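PDB 2Q0V: ubiquitin-conjugating enzyme E2, putative from Plasmodium falciparum, which probably assists ubiquitin transfer as a ubiquitin-conjugating-enzyme variant (UEV), working alongside a catalytic E2. Local coordinates for residues A[70-75]-A[147-152]. Sequence-based numbering, arbitrary orientation.
Sequences ENRIYS and PNEGEV
Arg-72 NH2 donates to the backbone carbonyl Pro-147 O at 2.8 Å, and the bond is nearly straight, with an N-H...O angle of 176°. The oxygen sits in the guanidinium plane, at its edge, while from the carbonyl's side the donor is tilted somewhat off the plane of the C=O group. Arg-72 gets there with a long arm: its CG stands beside the backbone N, anti to the carbonyl carbon (chi1 -56°), and the chain then runs extended to NE, carrying the guanidinium across to the C-terminal loop.

Glu-149 lies over one face of that group. Its CB is 4.0 Å from Arg-72 CZ, above the centre of the guanidinium, and its backbone N hangs over the same flat group. Beyond CB the glutamate stretches back along the arginine, with CD 4.1 Å from Arg-72 CG. The carboxylate and guanidinium planes are almost parallel, 13° apart, but no N-H points at the acid: Arg-72 NE and Glu-149 OE1 are 4.5 Å apart, so any attraction is probably a general pull between charges.

In the fold, Arg-72 lies just ahead of strand 73-79, an inner strand of the four-stranded antiparallel sheet of the E2 family, and its backbone bonds to Gly-63, after the neighbouring strand 56-62. The partner loop follows helix 125-135 near the end of the modelled chain. It bends in a type II beta turn from Asn-148 to Glu-151, with Gly-150 at positive phi and a weak closing bond from Glu-151 N to Asn-148 O. Backbone bonding of Glu-151 to Lys-96 ties this turn to the loop after strand 90-93.

On the surface, a water donates to Glu-149 OE2 at 2.9 Å and, weakly, to Ile-73 O.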
# COMPACT_ATOMS: atom_id res chain seq x y z
N GLU A 70 16.91 0.08 -4.66
CA GLU A 70 17.15 -0.08 -6.09
C GLU A 70 17.00 -1.52 -6.55
O GLU A 70 17.68 -2.42 -6.01
CB GLU A 70 18.59 0.33 -6.33
CG GLU A 70 18.88 0.91 -7.68
CD GLU A 70 20.31 1.43 -7.73
OE1 GLU A 70 21.16 0.91 -6.98
OE2 GLU A 70 20.57 2.37 -8.51
N ASN A 71 16.14 -1.74 -7.54
CA ASN A 71 15.98 -3.06 -8.20
C ASN A 71 15.40 -4.19 -7.37
O ASN A 71 15.48 -5.36 -7.76
CB ASN A 71 17.30 -3.53 -8.86
CG ASN A 71 17.71 -2.63 -10.01
OD1 ASN A 71 16.90 -2.30 -10.89
ND2 ASN A 71 18.98 -2.21 -10.00
N ARG A 72 14.82 -3.85 -6.23
CA ARG A 72 14.17 -4.83 -5.40
C ARG A 72 12.65 -4.73 -5.52
O ARG A 72 12.10 -3.65 -5.76
CB ARG A 72 14.62 -4.66 -3.95
CG ARG A 72 16.12 -4.72 -3.76
CD ARG A 72 16.39 -4.86 -2.29
NE ARG A 72 17.81 -5.04 -1.99
CZ ARG A 72 18.26 -5.54 -0.84
NH1 ARG A 72 19.56 -5.68 -0.67
NH2 ARG A 72 17.41 -5.90 0.12
N ILE A 73 12.00 -5.88 -5.35
CA ILE A 73 10.56 -6.00 -5.37
C ILE A 73 10.11 -6.26 -3.95
O ILE A 73 10.62 -7.17 -3.30
CB ILE A 73 10.08 -7.18 -6.25
CG1 ILE A 73 10.72 -7.13 -7.63
CG2 ILE A 73 8.53 -7.22 -6.35
CD1 ILE A 73 10.48 -5.80 -8.34
N TYR A 74 9.16 -5.47 -3.46
CA TYR A 74 8.62 -5.66 -2.12
C TYR A 74 7.20 -6.07 -2.23
O TYR A 74 6.43 -5.43 -2.95
CB TYR A 74 8.77 -4.40 -1.27
CG TYR A 74 10.22 -4.07 -1.03
CD1 TYR A 74 10.91 -3.26 -1.92
CD2 TYR A 74 10.90 -4.58 0.07
CE1 TYR A 74 12.23 -2.96 -1.73
CE2 TYR A 74 12.25 -4.29 0.27
CZ TYR A 74 12.90 -3.47 -0.65
OH TYR A 74 14.24 -3.16 -0.50
N SER A 75 6.86 -7.17 -1.55
CA SER A 75 5.49 -7.67 -1.45
C SER A 75 4.82 -7.18 -0.16
O SER A 75 5.45 -7.16 0.91
CB SER A 75 5.45 -9.21 -1.45
OG SER A 75 5.61 -9.72 -2.76
N PRO A 147 17.97 -5.65 4.77
CA PRO A 147 18.04 -7.13 4.82
C PRO A 147 18.46 -7.71 3.45
O PRO A 147 18.49 -6.97 2.46
CB PRO A 147 16.60 -7.53 5.15
CG PRO A 147 15.98 -6.32 5.76
CD PRO A 147 16.64 -5.14 5.14
N ASN A 148 18.80 -9.00 3.40
CA ASN A 148 19.09 -9.63 2.10
C ASN A 148 17.85 -9.62 1.21
O ASN A 148 16.72 -9.71 1.70
CB ASN A 148 19.61 -11.06 2.27
CG ASN A 148 21.00 -11.11 2.91
OD1 ASN A 148 21.90 -10.35 2.55
ND2 ASN A 148 21.16 -12.03 3.86
N GLU A 149 18.07 -9.50 -0.10
CA GLU A 149 16.98 -9.41 -1.07
C GLU A 149 16.10 -10.65 -1.08
O GLU A 149 16.59 -11.77 -1.06
CB GLU A 149 17.51 -9.09 -2.48
CG GLU A 149 16.50 -9.34 -3.60
CD GLU A 149 16.83 -8.61 -4.90
OE1 GLU A 149 18.01 -8.28 -5.11
OE2 GLU A 149 15.89 -8.37 -5.71
N GLY A 150 14.79 -10.43 -1.11
CA GLY A 150 13.81 -11.51 -1.17
C GLY A 150 13.48 -12.18 0.15
O GLY A 150 12.51 -12.95 0.23
N GLU A 151 14.29 -11.90 1.17
CA GLU A 151 14.00 -12.29 2.56
C GLU A 151 12.62 -11.81 3.04
O GLU A 151 12.25 -10.67 2.81
CB GLU A 151 15.08 -11.71 3.46
CG GLU A 151 15.08 -12.23 4.88
CD GLU A 151 16.49 -12.48 5.36
OE1 GLU A 151 16.99 -13.59 5.08
OE2 GLU A 151 17.10 -11.57 5.99
N VAL A 152 11.88 -12.71 3.69
CA VAL A 152 10.55 -12.40 4.21
C VAL A 152 10.51 -12.46 5.74
O VAL A 152 11.46 -12.93 6.37
CB VAL A 152 9.44 -13.34 3.62
CG1 VAL A 152 9.47 -13.38 2.08
CG2 VAL A 152 9.50 -14.76 4.23
O HOH W 1 13.40 -8.96 -4.39